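Local coordinates for protein ciona betagamma-crystallin (PDB 2BV2) that binds two calcium ions in a single betagamma-crystallin domain and probably serves as a structural component of the neuroectodermal visual system, at residues K58-P61 with G62-N66. Numbering follows the deposited sequence.
Sequences KLTP and GKYPN
A tyrosine corner, the hallmark of many Greek key beta-sandwiches, joins Tyr64 to Leu59 and Thr60 within the sequence Leu-Thr-Pro-Gly-Lys-Tyr, which matches the Leu-x-Pro-Gly-x-Tyr pattern of this motif. Here the chain arches from strand 56-59, in one sheet, to strand 62-64, at the edge of the other, and the tyrosine reaches back across the arch to the backbone four residues earlier. The phenol oxygen OH of Tyr64 lies 3.0 Å from Thr60 N, and an equal 3.0 Å separates it from Thr60 O. That carbonyl oxygen sits at the rim of the ring and in its plane, 3.4 Å from Tyr64 CE1, whereas the leucine meets the ring from above. Leu59 CG stands over one face, 4.0 Å from the centroid of the Tyr64 ring and 17° off its normal, making a CH-pi contact. The buried side chain of Leu59 also touches Ile37 and Val39 of strand 36-41 and Trp70. Tyr64 leaves its backbone pointing into the arch, and with CG anti to its own carbonyl carbon (chi1 -65°) the ring extends across to the leucine and threonine. Gly62 occupies the turn with a phi of 144°, where a CB would be jammed against Pro61 O, a conformation that calls for glycine. Backbone hydrogen bonds of Gly62 with Val39 and of Tyr64 with Ile37 tie strand 62-64 to strand 36-41, while Leu59 of strand 56-59 pairs with Trp44 of strand 44-47. A water bridges the turn and the ring by donating a hydrogen bond to each: its oxygen is 2.9 Å from Pro61 O and likewise 2.9 Å from Tyr64 OH.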
loop_
_atom_site.group_PDB
_atom_site.type_symbol
_atom_site.label_atom_id
_atom_site.label_comp_id
_atom_site.label_asym_id
_atom_site.label_seq_id
_atom_site.Cartn_x
_atom_site.Cartn_y
_atom_site.Cartn_z
ATOM N N LYS A 58 -7.199 4.858 -4.441
ATOM C CA LYS A 58 -7.793 3.658 -5.009
ATOM C C LYS A 58 -6.862 3.008 -6.021
ATOM O O LYS A 58 -6.325 3.667 -6.919
ATOM C CB LYS A 58 -9.103 4.014 -5.702
ATOM C CG LYS A 58 -9.979 2.823 -6.039
ATOM C CD LYS A 58 -11.210 3.309 -6.793
ATOM C CE LYS A 58 -12.085 2.173 -7.214
ATOM N NZ LYS A 58 -13.128 2.659 -8.146
ATOM N N LEU A 59 -6.706 1.699 -5.882
ATOM C CA LEU A 59 -5.742 0.931 -6.657
ATOM C C LEU A 59 -6.462 -0.271 -7.171
ATOM O O LEU A 59 -7.139 -0.955 -6.395
ATOM C CB LEU A 59 -4.612 0.433 -5.756
ATOM C CG LEU A 59 -3.393 1.298 -5.499
ATOM C CD1 LEU A 59 -3.735 2.728 -5.266
ATOM C CD2 LEU A 59 -2.644 0.684 -4.323
ATOM N N THR A 60 -6.355 -0.500 -8.476
ATOM C CA THR A 60 -6.896 -1.695 -9.123
ATOM C C THR A 60 -5.716 -2.527 -9.605
ATOM O O THR A 60 -4.568 -2.048 -9.578
ATOM C CB THR A 60 -7.814 -1.307 -10.292
ATOM O OG1 THR A 60 -7.082 -0.521 -11.238
ATOM C CG2 THR A 60 -8.983 -0.492 -9.780
ATOM N N PRO A 61 -5.976 -3.779 -10.020
ATOM C CA PRO A 61 -4.902 -4.671 -10.442
ATOM C C PRO A 61 -3.900 -4.050 -11.416
ATOM O O PRO A 61 -4.285 -3.424 -12.395
ATOM C CB PRO A 61 -5.662 -5.843 -11.079
ATOM C CG PRO A 61 -6.928 -5.903 -10.295
ATOM C CD PRO A 61 -7.286 -4.446 -10.104
ATOM N N GLY A 62 -2.616 -4.244 -11.131
ATOM C CA GLY A 62 -1.551 -3.616 -11.894
ATOM C C GLY A 62 -0.383 -3.238 -11.007
ATOM O O GLY A 62 -0.408 -3.455 -9.796
ATOM N N LYS A 63 0.636 -2.661 -11.635
ATOM C CA LYS A 63 1.846 -2.263 -10.968
ATOM C C LYS A 63 1.931 -0.739 -10.819
ATOM O O LYS A 63 1.569 0.024 -11.713
ATOM C CB LYS A 63 3.061 -2.795 -11.725
ATOM C CG LYS A 63 3.087 -4.312 -11.838
ATOM C CD LYS A 63 4.383 -4.829 -12.475
ATOM C CE LYS A 63 4.419 -6.377 -12.532
ATOM N NZ LYS A 63 5.618 -6.967 -13.244
ATOM N N TYR A 64 2.429 -0.333 -9.657
ATOM C CA TYR A 64 2.539 1.065 -9.258
ATOM C C TYR A 64 3.986 1.265 -8.787
ATOM O O TYR A 64 4.305 1.038 -7.606
ATOM C CB TYR A 64 1.547 1.342 -8.129
ATOM C CG TYR A 64 0.097 1.203 -8.538
ATOM C CD1 TYR A 64 -0.542 -0.032 -8.493
ATOM C CD2 TYR A 64 -0.630 2.306 -8.954
ATOM C CE1 TYR A 64 -1.877 -0.159 -8.856
ATOM C CE2 TYR A 64 -1.949 2.202 -9.327
ATOM C CZ TYR A 64 -2.579 0.970 -9.276
ATOM O OH TYR A 64 -3.926 0.869 -9.660
ATOM N N PRO A 65 4.881 1.645 -9.721
ATOM C CA PRO A 65 6.316 1.653 -9.427
ATOM C C PRO A 65 6.832 2.767 -8.512
ATOM O O PRO A 65 7.978 2.698 -8.066
ATOM C CB PRO A 65 6.954 1.769 -10.820
ATOM C CG PRO A 65 5.949 2.459 -11.648
ATOM C CD PRO A 65 4.602 2.030 -11.123
ATOM N N ASN A 66 6.018 3.788 -8.266
ATOM C CA ASN A 66 6.368 4.855 -7.318
ATOM C C ASN A 66 5.092 5.488 -6.764
ATOM O O ASN A 66 4.007 5.247 -7.300
ATOM C CB ASN A 66 7.266 5.879 -7.989
ATOM C CG ASN A 66 6.704 6.358 -9.287
ATOM O OD1 ASN A 66 5.539 6.682 -9.360
ATOM N ND2 ASN A 66 7.528 6.383 -10.335
HETATM O O HOH W 1 -3.628 -0.599 -12.182
#